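Local coordinates for protein aminotransferase class-III (Ochrobactrum anthropi, PDB 5GHG) that probably catalyses PLP-dependent transfer of amino groups between amines and carbonyl compounds, as an omega-transaminase of class III, at residues B[181-186]-B[226-231]; B[205-210]-B[242-247]; B[233-238]-B[274-279]; B[267-272]-B[350-355]; B[356-361]-B[425-430]. The protein carries 1 engineered substitution. All blocks are in the same frame, centred on the assembly; numbering follows the deposited sequence.

Contact 1: residues B[181-186]-B[226-231]; sequences TGCPHF and PVMGAG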
# COMPACT_ATOMS: atom_id res chain seq x y z
N THR B 181 4.67 21.40 12.56
CA THR B 181 4.28 22.70 13.10
C THR B 181 2.88 22.56 13.69
O THR B 181 2.35 21.45 13.82
CB THR B 181 4.41 23.77 12.01
OG1 THR B 181 4.30 25.08 12.59
CG2 THR B 181 3.38 23.59 10.89
N GLY B 182 2.26 23.67 14.08
CA GLY B 182 1.08 23.59 14.91
C GLY B 182 -0.19 23.14 14.18
O GLY B 182 -0.35 23.29 12.97
N CYS B 183 -1.12 22.61 14.97
CA CYS B 183 -2.45 22.26 14.46
C CYS B 183 -3.32 23.52 14.38
O CYS B 183 -3.48 24.21 15.39
CB CYS B 183 -3.13 21.24 15.36
SG CYS B 183 -4.81 20.87 14.82
N PRO B 184 -3.94 23.83 13.21
CA PRO B 184 -4.78 25.04 13.10
C PRO B 184 -6.20 24.84 13.62
O PRO B 184 -7.18 25.04 12.90
CB PRO B 184 -4.73 25.34 11.59
CG PRO B 184 -4.54 24.02 10.95
CD PRO B 184 -3.77 23.15 11.91
N HIS B 185 -6.32 24.45 14.89
CA HIS B 185 -7.62 24.21 15.51
C HIS B 185 -7.90 25.29 16.54
O HIS B 185 -7.44 25.20 17.68
CB HIS B 185 -7.70 22.83 16.16
CG HIS B 185 -9.09 22.46 16.61
ND1 HIS B 185 -9.35 21.40 17.44
CD2 HIS B 185 -10.29 23.03 16.34
CE1 HIS B 185 -10.64 21.32 17.65
NE2 HIS B 185 -11.24 22.29 17.00
N PHE B 186 -8.66 26.31 16.15
CA PHE B 186 -8.84 27.49 16.99
C PHE B 186 -9.47 27.13 18.34
O PHE B 186 -9.03 27.61 19.39
CB PHE B 186 -9.67 28.52 16.23
CG PHE B 186 -9.91 29.79 17.00
CD1 PHE B 186 -8.86 30.55 17.48
CD2 PHE B 186 -11.21 30.26 17.19
CE1 PHE B 186 -9.08 31.74 18.17
CE2 PHE B 186 -11.45 31.45 17.88
CZ PHE B 186 -10.37 32.19 18.37
N PRO B 226 -6.44 20.30 3.15
CA PRO B 226 -7.22 21.55 3.26
C PRO B 226 -8.02 21.58 4.56
O PRO B 226 -7.98 22.57 5.30
CB PRO B 226 -8.11 21.52 2.01
CG PRO B 226 -7.32 20.72 1.01
CD PRO B 226 -6.63 19.64 1.84
N VAL B 227 -8.72 20.49 4.85
CA VAL B 227 -9.38 20.24 6.13
C VAL B 227 -8.82 18.92 6.66
O VAL B 227 -8.79 17.93 5.94
CB VAL B 227 -10.92 20.11 5.94
CG1 VAL B 227 -11.57 19.64 7.23
CG2 VAL B 227 -11.53 21.43 5.48
N MET B 228 -8.40 18.90 7.92
CA MET B 228 -7.84 17.68 8.50
C MET B 228 -8.95 16.69 8.80
O MET B 228 -9.86 17.00 9.56
CB MET B 228 -7.06 17.99 9.77
CG MET B 228 -5.77 18.73 9.56
SD MET B 228 -5.07 19.27 11.14
CE MET B 228 -3.41 19.71 10.62
N GLY B 229 -8.88 15.50 8.20
CA GLY B 229 -9.93 14.52 8.40
C GLY B 229 -9.75 13.69 9.64
O GLY B 229 -10.41 13.94 10.67
N ALA B 230 -8.84 12.72 9.57
CA ALA B 230 -8.62 11.79 10.68
C ALA B 230 -8.25 12.51 11.97
O ALA B 230 -8.48 11.97 13.06
CB ALA B 230 -7.52 10.78 10.32
N GLY B 231 -7.66 13.70 11.86
CA GLY B 231 -7.33 14.46 13.05
C GLY B 231 -8.51 15.08 13.76
O GLY B 231 -8.33 15.70 14.81

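Contact 2: residues B[205-210]-B[242-247]; sequences DELEQL and EKVQAV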
# COMPACT_ATOMS: atom_id res chain seq x y z
N ASP B 205 3.31 32.83 11.63
CA ASP B 205 4.55 33.30 12.26
C ASP B 205 5.35 32.14 12.85
O ASP B 205 6.58 32.10 12.73
CB ASP B 205 4.25 34.31 13.36
CG ASP B 205 3.78 35.65 12.82
OD1 ASP B 205 3.89 35.89 11.60
OD2 ASP B 205 3.29 36.46 13.64
N GLU B 206 4.68 31.21 13.51
CA GLU B 206 5.36 30.05 14.05
C GLU B 206 5.93 29.18 12.93
O GLU B 206 7.01 28.61 13.08
CB GLU B 206 4.41 29.25 14.96
CG GLU B 206 4.08 30.02 16.24
CD GLU B 206 3.02 29.34 17.09
OE1 GLU B 206 2.74 29.85 18.20
OE2 GLU B 206 2.45 28.31 16.63
N LEU B 207 5.20 29.06 11.82
CA LEU B 207 5.75 28.37 10.66
C LEU B 207 7.02 29.06 10.15
O LEU B 207 8.03 28.41 9.89
CB LEU B 207 4.70 28.31 9.55
CG LEU B 207 5.16 27.79 8.18
CD1 LEU B 207 5.72 26.36 8.28
CD2 LEU B 207 4.02 27.85 7.21
N GLU B 208 6.98 30.38 10.02
CA GLU B 208 8.16 31.09 9.53
C GLU B 208 9.32 30.98 10.52
O GLU B 208 10.48 30.83 10.10
CB GLU B 208 7.84 32.55 9.25
CG GLU B 208 9.04 33.37 8.76
CD GLU B 208 8.62 34.68 8.10
OE1 GLU B 208 7.56 35.22 8.47
OE2 GLU B 208 9.36 35.16 7.23
N GLN B 209 9.02 31.00 11.82
CA GLN B 209 10.06 30.82 12.83
C GLN B 209 10.71 29.45 12.73
O GLN B 209 11.92 29.31 12.90
CB GLN B 209 9.50 31.03 14.24
CG GLN B 209 9.13 32.48 14.51
CD GLN B 209 8.20 32.62 15.71
OE1 GLN B 209 8.19 31.77 16.61
NE2 GLN B 209 7.43 33.68 15.73
N LEU B 210 9.91 28.41 12.48
CA LEU B 210 10.46 27.08 12.26
C LEU B 210 11.37 27.06 11.02
O LEU B 210 12.49 26.53 11.07
CB LEU B 210 9.33 26.05 12.11
CG LEU B 210 9.74 24.60 11.84
CD1 LEU B 210 10.63 24.06 12.93
CD2 LEU B 210 8.52 23.69 11.69
N GLU B 242 -4.05 31.62 3.23
CA GLU B 242 -3.44 32.77 2.57
C GLU B 242 -2.12 33.15 3.26
O GLU B 242 -1.10 33.33 2.60
CB GLU B 242 -4.41 33.96 2.57
CG GLU B 242 -3.81 35.24 2.07
CD GLU B 242 -4.73 36.45 2.27
OE1 GLU B 242 -4.23 37.59 2.21
OE2 GLU B 242 -5.94 36.26 2.47
N LYS B 243 -2.13 33.24 4.58
CA LYS B 243 -0.93 33.61 5.31
C LYS B 243 0.13 32.53 5.24
O LYS B 243 1.32 32.84 5.13
CB LYS B 243 -1.28 33.96 6.76
CG LYS B 243 -2.26 35.13 6.86
CD LYS B 243 -2.81 35.32 8.28
CE LYS B 243 -3.65 36.62 8.35
NZ LYS B 243 -4.48 36.71 9.58
N VAL B 244 -0.27 31.25 5.30
CA VAL B 244 0.71 30.17 5.17
C VAL B 244 1.38 30.22 3.80
O VAL B 244 2.62 30.12 3.68
CB VAL B 244 0.07 28.80 5.45
CG1 VAL B 244 1.00 27.65 5.00
CG2 VAL B 244 -0.23 28.67 6.93
N GLN B 245 0.59 30.39 2.75
CA GLN B 245 1.15 30.38 1.39
C GLN B 245 2.11 31.55 1.17
O GLN B 245 3.12 31.40 0.48
CB GLN B 245 0.02 30.37 0.35
CG GLN B 245 -0.69 29.02 0.27
CD GLN B 245 -1.81 28.99 -0.72
OE1 GLN B 245 -1.66 28.49 -1.84
NE2 GLN B 245 -2.97 29.53 -0.34
N ALA B 246 1.83 32.70 1.79
CA ALA B 246 2.76 33.83 1.71
C ALA B 246 4.12 33.46 2.29
O ALA B 246 5.16 33.81 1.71
CB ALA B 246 2.18 35.04 2.44
N VAL B 247 4.14 32.77 3.44
CA VAL B 247 5.39 32.31 4.03
C VAL B 247 6.10 31.33 3.11
O VAL B 247 7.30 31.46 2.83
CB VAL B 247 5.14 31.68 5.41
CG1 VAL B 247 6.41 31.07 5.97
CG2 VAL B 247 4.56 32.72 6.39

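Contact 3: residues B[233-238]-B[274-279]; sequences VVVPPK and QTFDMK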
# COMPACT_ATOMS: atom_id res chain seq x y z
N VAL B 233 -11.66 16.44 11.79
CA VAL B 233 -12.37 17.41 10.96
C VAL B 233 -12.01 18.82 11.43
O VAL B 233 -12.88 19.59 11.85
CB VAL B 233 -13.89 17.19 10.98
CG1 VAL B 233 -14.58 18.06 9.93
CG2 VAL B 233 -14.23 15.74 10.72
N VAL B 234 -10.72 19.16 11.37
CA VAL B 234 -10.26 20.48 11.79
C VAL B 234 -10.31 21.42 10.60
O VAL B 234 -9.58 21.25 9.63
CB VAL B 234 -8.85 20.42 12.40
CG1 VAL B 234 -8.38 21.83 12.75
CG2 VAL B 234 -8.83 19.54 13.66
N VAL B 235 -11.18 22.41 10.67
CA VAL B 235 -11.29 23.45 9.65
C VAL B 235 -10.34 24.56 10.07
O VAL B 235 -10.41 25.03 11.21
CB VAL B 235 -12.74 23.95 9.49
CG1 VAL B 235 -12.83 25.00 8.40
CG2 VAL B 235 -13.69 22.78 9.22
N PRO B 236 -9.44 25.00 9.20
CA PRO B 236 -8.46 26.02 9.60
C PRO B 236 -9.15 27.36 9.75
O PRO B 236 -10.22 27.59 9.17
CB PRO B 236 -7.46 26.03 8.44
CG PRO B 236 -8.28 25.61 7.24
CD PRO B 236 -9.30 24.61 7.78
N PRO B 237 -8.57 28.27 10.53
CA PRO B 237 -9.20 29.58 10.70
C PRO B 237 -9.16 30.37 9.40
O PRO B 237 -8.36 30.10 8.49
CB PRO B 237 -8.36 30.23 11.81
CG PRO B 237 -7.04 29.56 11.72
CD PRO B 237 -7.30 28.17 11.27
N LYS B 238 -10.05 31.34 9.29
CA LYS B 238 -10.02 32.17 8.11
C LYS B 238 -8.69 32.92 8.03
O LYS B 238 -8.13 33.34 9.06
CB LYS B 238 -11.21 33.15 8.09
CG LYS B 238 -11.43 33.94 9.34
CD LYS B 238 -12.61 34.91 9.14
CE LYS B 238 -12.79 35.89 10.31
NZ LYS B 238 -13.27 35.20 11.55
N GLN B 274 -9.72 24.33 -3.96
CA GLN B 274 -10.56 25.43 -4.47
C GLN B 274 -11.31 26.09 -3.34
O GLN B 274 -11.37 27.32 -3.26
CB GLN B 274 -11.52 24.92 -5.54
CG GLN B 274 -10.81 24.25 -6.70
CD GLN B 274 -11.75 23.44 -7.60
OE1 GLN B 274 -12.36 22.46 -7.16
NE2 GLN B 274 -11.82 23.84 -8.86
N THR B 275 -11.86 25.28 -2.42
CA THR B 275 -12.62 25.82 -1.29
C THR B 275 -11.78 26.78 -0.46
O THR B 275 -12.29 27.79 0.03
CB THR B 275 -13.15 24.68 -0.41
OG1 THR B 275 -13.96 23.82 -1.20
CG2 THR B 275 -13.99 25.24 0.74
N PHE B 276 -10.50 26.47 -0.28
CA PHE B 276 -9.63 27.25 0.58
C PHE B 276 -8.61 28.09 -0.17
O PHE B 276 -7.71 28.64 0.44
CB PHE B 276 -8.95 26.32 1.59
CG PHE B 276 -9.91 25.77 2.60
CD1 PHE B 276 -10.29 26.52 3.71
CD2 PHE B 276 -10.51 24.53 2.40
CE1 PHE B 276 -11.21 26.02 4.62
CE2 PHE B 276 -11.43 24.04 3.33
CZ PHE B 276 -11.77 24.77 4.42
N ASP B 277 -8.76 28.22 -1.49
CA ASP B 277 -7.87 29.01 -2.33
C ASP B 277 -6.40 28.63 -2.11
O ASP B 277 -5.53 29.47 -1.89
CB ASP B 277 -8.07 30.52 -2.09
CG ASP B 277 -7.47 31.36 -3.23
OD1 ASP B 277 -7.42 30.86 -4.39
OD2 ASP B 277 -7.03 32.50 -2.98
N MET B 278 -6.13 27.34 -2.20
CA MET B 278 -4.78 26.81 -2.14
C MET B 278 -4.26 26.60 -3.55
O MET B 278 -5.01 26.20 -4.45
CB MET B 278 -4.74 25.49 -1.37
CG MET B 278 -5.09 25.64 0.09
SD MET B 278 -5.57 24.09 0.86
CE MET B 278 -4.05 23.15 0.79
N LYS B 279 -2.96 26.84 -3.74
CA LYS B 279 -2.31 26.73 -5.04
C LYS B 279 -1.16 25.73 -4.90
O LYS B 279 0.01 26.10 -4.89
CB LYS B 279 -1.81 28.10 -5.52
CG LYS B 279 -2.96 29.07 -5.76
CD LYS B 279 -2.50 30.36 -6.42
CE LYS B 279 -3.71 31.24 -6.76
NZ LYS B 279 -3.32 32.67 -7.00

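Contact 4: residues B[267-272]-B[350-355]; sequences TGNLFG and NARDRG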
# COMPACT_ATOMS: atom_id res chain seq x y z
N THR B 267 -15.93 18.96 -0.00
CA THR B 267 -15.95 20.22 0.76
C THR B 267 -16.83 21.29 0.11
O THR B 267 -16.76 22.46 0.51
CB THR B 267 -14.54 20.76 0.98
OG1 THR B 267 -13.98 21.20 -0.27
CG2 THR B 267 -13.66 19.69 1.59
N GLY B 268 -17.67 20.92 -0.86
CA GLY B 268 -18.51 21.88 -1.54
C GLY B 268 -17.96 22.35 -2.86
O GLY B 268 -18.63 23.10 -3.58
N ASN B 269 -16.73 21.96 -3.18
CA ASN B 269 -16.17 22.14 -4.52
C ASN B 269 -15.52 20.83 -4.91
O ASN B 269 -15.38 19.92 -4.08
CB ASN B 269 -15.16 23.29 -4.53
CG ASN B 269 -15.83 24.63 -4.31
OD1 ASN B 269 -16.43 25.18 -5.21
ND2 ASN B 269 -15.74 25.15 -3.09
N LEU B 270 -15.12 20.72 -6.17
CA LEU B 270 -14.45 19.51 -6.61
C LEU B 270 -13.27 19.17 -5.68
O LEU B 270 -13.14 18.03 -5.23
CB LEU B 270 -14.00 19.64 -8.06
CG LEU B 270 -13.49 18.35 -8.71
CD1 LEU B 270 -14.56 17.26 -8.69
CD2 LEU B 270 -13.00 18.58 -10.14
N PHE B 271 -12.44 20.17 -5.36
CA PHE B 271 -11.27 19.97 -4.51
C PHE B 271 -11.25 20.95 -3.35
O PHE B 271 -11.67 22.11 -3.48
CB PHE B 271 -9.96 20.10 -5.31
CG PHE B 271 -9.72 18.96 -6.25
CD1 PHE B 271 -9.25 17.75 -5.77
CD2 PHE B 271 -9.97 19.09 -7.60
CE1 PHE B 271 -9.04 16.67 -6.62
CE2 PHE B 271 -9.75 18.02 -8.47
CZ PHE B 271 -9.29 16.81 -7.97
N GLY B 272 -10.76 20.50 -2.20
CA GLY B 272 -10.60 21.37 -1.06
C GLY B 272 -9.67 22.54 -1.36
O GLY B 272 -9.78 23.61 -0.75
N ASN B 350 -24.78 18.15 -5.67
CA ASN B 350 -25.62 17.52 -4.65
C ASN B 350 -24.96 17.58 -3.28
O ASN B 350 -25.61 17.91 -2.28
CB ASN B 350 -25.93 16.07 -5.02
CG ASN B 350 -26.97 15.48 -4.10
OD1 ASN B 350 -28.10 15.96 -4.08
ND2 ASN B 350 -26.59 14.50 -3.30
N ALA B 351 -23.66 17.25 -3.21
CA ALA B 351 -22.99 17.27 -1.92
C ALA B 351 -22.91 18.69 -1.36
O ALA B 351 -23.03 18.91 -0.15
CB ALA B 351 -21.59 16.65 -2.04
N ARG B 352 -22.69 19.67 -2.24
CA ARG B 352 -22.65 21.06 -1.82
C ARG B 352 -23.98 21.48 -1.18
O ARG B 352 -24.00 22.12 -0.13
CB ARG B 352 -22.33 21.95 -3.01
CG ARG B 352 -22.33 23.44 -2.72
CD ARG B 352 -21.98 24.24 -3.99
NE ARG B 352 -21.92 25.68 -3.73
CZ ARG B 352 -20.80 26.39 -3.57
NH1 ARG B 352 -19.61 25.82 -3.63
NH2 ARG B 352 -20.88 27.70 -3.34
N ASP B 353 -25.11 21.11 -1.82
CA ASP B 353 -26.42 21.55 -1.32
C ASP B 353 -26.87 20.73 -0.11
O ASP B 353 -27.43 21.28 0.84
CB ASP B 353 -27.46 21.47 -2.42
CG ASP B 353 -27.19 22.46 -3.54
OD1 ASP B 353 -26.44 23.45 -3.31
OD2 ASP B 353 -27.73 22.24 -4.66
N ARG B 354 -26.67 19.41 -0.13
CA ARG B 354 -26.88 18.64 1.09
C ARG B 354 -25.93 19.09 2.19
O ARG B 354 -26.29 19.08 3.37
CB ARG B 354 -26.72 17.14 0.82
CG ARG B 354 -28.00 16.39 0.40
CD ARG B 354 -28.54 16.84 -0.96
NE ARG B 354 -29.39 18.03 -0.85
CZ ARG B 354 -29.80 18.76 -1.88
NH1 ARG B 354 -29.45 18.43 -3.12
NH2 ARG B 354 -30.58 19.81 -1.67
N GLY B 355 -24.71 19.48 1.83
CA GLY B 355 -23.76 19.96 2.83
C GLY B 355 -24.23 21.22 3.53
O GLY B 355 -24.19 21.32 4.75
O HOH W 1 -17.77 27.44 -5.09

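Contact 5: residues B[356-361]-B[425-430]; sequences TYMQKR and FCPPLI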
# COMPACT_ATOMS: atom_id res chain seq x y z
N THR B 356 -24.68 22.20 2.75
CA THR B 356 -25.25 23.40 3.35
C THR B 356 -26.32 23.05 4.38
O THR B 356 -26.33 23.55 5.51
CB THR B 356 -25.84 24.31 2.26
OG1 THR B 356 -24.78 24.75 1.41
CG2 THR B 356 -26.53 25.51 2.89
N TYR B 357 -27.21 22.14 4.01
CA TYR B 357 -28.28 21.76 4.92
C TYR B 357 -27.73 21.02 6.15
O TYR B 357 -28.13 21.32 7.28
CB TYR B 357 -29.32 20.91 4.17
CG TYR B 357 -30.46 20.44 5.03
CD1 TYR B 357 -31.33 21.36 5.63
CD2 TYR B 357 -30.67 19.09 5.27
CE1 TYR B 357 -32.37 20.95 6.42
CE2 TYR B 357 -31.72 18.66 6.07
CZ TYR B 357 -32.58 19.59 6.64
OH TYR B 357 -33.61 19.17 7.44
N MET B 358 -26.80 20.08 5.95
CA MET B 358 -26.22 19.36 7.09
C MET B 358 -25.48 20.31 8.03
O MET B 358 -25.60 20.20 9.26
CB MET B 358 -25.28 18.26 6.60
CG MET B 358 -24.63 17.42 7.72
SD MET B 358 -23.40 16.20 7.13
CE MET B 358 -21.98 17.26 6.85
N GLN B 359 -24.68 21.23 7.48
CA GLN B 359 -23.96 22.17 8.33
C GLN B 359 -24.94 22.99 9.17
O GLN B 359 -24.69 23.24 10.36
CB GLN B 359 -23.08 23.11 7.51
CG GLN B 359 -21.99 22.44 6.69
CD GLN B 359 -20.98 21.68 7.53
OE1 GLN B 359 -20.74 22.00 8.69
NE2 GLN B 359 -20.37 20.66 6.92
N LYS B 360 -26.04 23.42 8.57
CA LYS B 360 -27.04 24.21 9.31
C LYS B 360 -27.72 23.37 10.38
O LYS B 360 -27.83 23.80 11.54
CB LYS B 360 -28.06 24.78 8.33
CG LYS B 360 -29.22 25.55 8.98
CD LYS B 360 -30.32 25.83 7.94
CE LYS B 360 -31.45 26.68 8.52
NZ LYS B 360 -31.00 28.08 8.83
N ARG B 361 -28.18 22.17 10.03
CA ARG B 361 -28.83 21.31 11.01
C ARG B 361 -27.90 20.98 12.17
O ARG B 361 -28.31 21.02 13.34
CB ARG B 361 -29.35 20.02 10.35
CG ARG B 361 -30.63 20.24 9.53
CD ARG B 361 -31.83 20.46 10.47
NE ARG B 361 -31.92 19.39 11.47
CZ ARG B 361 -32.62 18.28 11.30
NH1 ARG B 361 -33.32 18.12 10.18
NH2 ARG B 361 -32.65 17.34 12.25
N PHE B 425 -19.00 13.35 10.73
CA PHE B 425 -20.03 13.05 9.76
C PHE B 425 -19.46 13.36 8.37
O PHE B 425 -18.95 14.46 8.14
CB PHE B 425 -21.30 13.84 10.06
CG PHE B 425 -21.87 13.49 11.39
CD1 PHE B 425 -22.81 12.49 11.51
CD2 PHE B 425 -21.38 14.09 12.54
CE1 PHE B 425 -23.31 12.12 12.74
CE2 PHE B 425 -21.87 13.73 13.78
CZ PHE B 425 -22.83 12.75 13.89
N CYS B 426 -19.51 12.38 7.49
CA CYS B 426 -18.94 12.49 6.16
C CYS B 426 -19.70 11.54 5.24
O CYS B 426 -19.15 10.54 4.76
CB CYS B 426 -17.44 12.15 6.20
SG CYS B 426 -16.53 12.30 4.67
N PRO B 427 -20.99 11.80 5.02
CA PRO B 427 -21.85 10.81 4.35
C PRO B 427 -21.63 10.79 2.85
O PRO B 427 -20.99 11.69 2.29
CB PRO B 427 -23.26 11.27 4.72
CG PRO B 427 -23.11 12.79 4.88
CD PRO B 427 -21.75 12.95 5.54
N PRO B 428 -22.14 9.77 2.16
CA PRO B 428 -21.91 9.66 0.73
C PRO B 428 -22.48 10.86 -0.03
O PRO B 428 -23.46 11.47 0.38
CB PRO B 428 -22.61 8.35 0.35
CG PRO B 428 -22.64 7.56 1.62
CD PRO B 428 -22.85 8.59 2.70
N LEU B 429 -21.83 11.18 -1.15
CA LEU B 429 -22.22 12.30 -2.01
C LEU B 429 -23.64 12.16 -2.53
O LEU B 429 -24.24 13.17 -2.93
CB LEU B 429 -21.25 12.41 -3.19
CG LEU B 429 -19.75 12.41 -2.90
CD1 LEU B 429 -18.95 12.43 -4.22
CD2 LEU B 429 -19.41 13.63 -2.07
N ILE B 430 -24.19 10.94 -2.53
CA ILE B 430 -25.53 10.68 -3.03
C ILE B 430 -26.63 10.90 -1.99
O ILE B 430 -27.81 10.69 -2.30
CB ILE B 430 -25.66 9.23 -3.55
CG1 ILE B 430 -25.34 8.22 -2.43
CG2 ILE B 430 -24.81 8.99 -4.82
CD1 ILE B 430 -25.89 6.82 -2.71

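Contact 1: residues B[181-186]-B[226-231]
Met-228 meets Cys-183 and Pro-184 between two loops of the cofactor-binding domain of a fold-type I aminotransferase. Segment 181-186 follows strand 178-181, an edge strand, within this chain, of the domain's sheet. Segment 226-231 follows strand 219-224. The contact is small, buried and apolar.

Met-228 carries one whole side of it. Its bond from CA to CB points toward the other loop. CG lies anti to the carbonyl carbon (chi1 -70°), and the chain stays extended beyond it. CB and CG act as the spacer. SD is the first atom to touch. It lies 4.0 Å from Cys-183 SG, a van der Waals contact between two sulfurs, and 4.2 Å from Pro-184 CD. The end methyl CE goes furthest and sits 3.7 Å from Pro-184 CD.

Arg-147 of strand 143-147 packs on both Met-228 and Pro-184. Next to Met-228, the backbone N of Gly-229 is hydrogen-bonded to Glu-225, a residue of the PMP pocket. The Met-228 side chain itself lies about 8 Å from the PMP. Pro-184 is the centre of an inverse gamma turn, closed by a weak hydrogen bond of 2.9 Å from His-185 N to Cys-183 O.

Contact 2: residues B[205-210]-B[242-247]
Leu-207 packs against Val-244 and Val-247 where helices 196-214 and 240-250 lie side by side. Both run the same way, with an angle of 20° between the local axes and a closest approach of 9.6 Å. Helix 240-250 is the connection of a beta-alpha-beta crossover from strand 219-224 to the parallel strand 254-258. Helix 196-214 leads into strand 219-224.

The apolar contacts come first. Leu-207 CD2 touches Val-244 CG1 at 3.7 Å, and these two side chains are roughly perpendicular. Leu-207 CG lies 4.1 Å from Val-247 CG1, and here the side chains run antiparallel past one another. Val-247 CG1 is anti to its own nitrogen (chi1 174°), which turns this methyl onto helix 196-214. The same methyl rests 3.9 Å from Glu-208 CB and 4.0 Å from Glu-208 CA. Phe-222 of strand 219-224 touches Leu-207 and Val-244, and Ile-145 of strand 143-147 touches Leu-207. These contacts place the pair of helices on the large-domain sheet.

The polar contacts lie around this patch. Glu-208 lends its CB to the packing and extends its carboxylate to Tyr-251 and Arg-250, with a hydrogen bond and a salt bridge. Lys-243 NZ is hydrogen-bonded to Thr-201, which ties the two helices, and to Thr-239, just before its own helix.

No hydrogen bond joins the two segments directly. Their local fit is therefore set by the shapes of branched aliphatic side chains, while directional and charged links act through neighbouring residues.

Contact 3: residues B[233-238]-B[274-279]
Phe-276 brings the CD1, CE1 and CZ side of its ring up to the pyrrolidine ring of Pro-236. The side chains come from opposite directions and the proline approaches obliquely. Two proline carbons share the work. Pro-236 CG and CD are each 4.0 Å from Phe-276 CE1. CG also lies 4.2 Å from Phe-276 CD1, and CD is equally far from Phe-276 CZ. The proline is therefore shared by all three ring carbons.

Val-235 comes in differently. Its CG1 methyl meets Phe-276 CZ at 4.1 Å, at the ring edge and near the ring plane, with the two side chains nearly at right angles. With CG anti to the carbonyl carbon (chi1 -69°), the Phe-276 ring extends to the proline loop.

The backbones present these groups through two motifs. Short helix 272-275 ends in a Schellman motif, with Asp-277 as the C-prime residue at positive phi. Asp-277 N is bonded to Gln-274 O at 3.3 Å. In the other segment, Val-233 and Val-234 form a G1 beta bulge opposite Met-228, just ahead of Val-235.

Trp-241 of helix 240-250 touches Pro-236 on one segment and Met-278 on the other. Val-227 packs on Phe-276 as well. The contact thus joins the loop after strand 219-224 to the turn after helix 272-275, both in the large domain.

All the touching atoms are carbons, and no hydrogen bond crosses. The two segments are held here by dispersion and by exclusion of water from a partly buried surface.

Contact 4: residues B[267-272]-B[350-355]
Gly-268 and Arg-352 bring their backbones close, with the two CA atoms 4.2 Å apart. Segment 350-355 is a turn and a half of helix 347-363. Segment 267-272 is a loop leading into helix 272-275. Gly-268 has a positive phi of 98°, where a CB would press on the carbonyl oxygen of Thr-267.

Arg-352 does the bonding. CG is anti to the backbone N (chi1 177°) and the chain runs extended to NE, which carries the guanidinium past Gly-268 O to lie beside the Asn-269 side chain. Its CD passes 3.6 Å from Gly-268 O. NH1 donates to the same Gly-268 O at 2.9 Å, with an N-H...O angle of 151°. The oxygen lies near the guanidinium plane, at its edge. Seen from the carbonyl, the donor sits above the plane rather than on a lone pair.

Asn-269 points the same way as Arg-352. Its OD1 is 3.6 Å from Arg-352 NH1, and a water links the two. The water donates to Asn-269 OD1 at 2.6 Å and weakly accepts from Arg-352 NH1 at 2.9 Å. Asn-269 ND2 is bonded to Thr-275 OG1, which orients the amide.

By the usual division of this fold, the helix belongs to the small domain and the loop to the cofactor-binding domain. A cationic donor on a neutral carbonyl probably gives a charge-assisted bond at this partly exposed edge.

Contact 5: residues B[356-361]-B[425-430]
Met-358 packs its sulfur on Pro-427. SD lies 4.0 Å from Pro-427 CD and 4.1 Å from Pro-427 CG. It sits at the CD-CG edge of the pyrrolidine ring, outward from that bond and not above a face. The two side chains cross obliquely. Two residues before Pro-427, Phe-425 gives only its CB, which is 4.3 Å from Met-358 SD. The Phe-425 ring itself leads away.

Torsions put the sulfur there. Met-358 CG is anti to the backbone N (chi1 -179°), and the chain stays extended to SD. It then bends at chi3 (78°), which swings CE out of line. In Met-358 and Pro-427 the bond from CA to CB points toward the other segment.

Segment 356-361 lies on helix 347-363. Segment 425-430 begins at the end of strand 422-425 and runs on as a loop toward helix 433-455. This is the C-terminal small domain of the aminotransferase fold, where the helix packs on a mixed sheet. Strand 422-425 pairs antiparallel with strand 380-385, and Phe-425 is backbone-bonded to Ala-381.

The next shell includes Ala-381 of strand 380-385 and Val-436 of helix 433-455, which both touch Met-358. Leu-379 packs on Pro-427, while Val-383 and Leu-443 touch the Phe-425 side chain. Further out, Gln-359 NE2 is hydrogen-bonded to the carbonyls of Gly-378, after strand 371-377, and Ile-380, which starts strand 380-385.

Overall arrangement
Contacts 1 and 3 are neighbours, with centres about 10 Å apart. Met-228 O is hydrogen-bonded to Val-234 N. Contact 2 lies about 15 Å from the centre of each. It meets contact 3 through Gln-245, which is hydrogen-bonded to Asp-277 O and Lys-279 N. Pro-226 of contact 1 touches Gly-272 of contact 4. Thr-275 links contact 3 to contact 4 by hydrogen bonds to Thr-267 and Asn-269. Contacts 4 and 5 share helix 347-363, with centres about 9 Å apart, and Asn-350 is hydrogen-bonded to Leu-429 O. Contacts 2 and 5 are farthest apart, about 32 Å between centres. Contact 1 comes nearer the PMP than contact 3, whose Phe-276 side chain is about 13 Å from it.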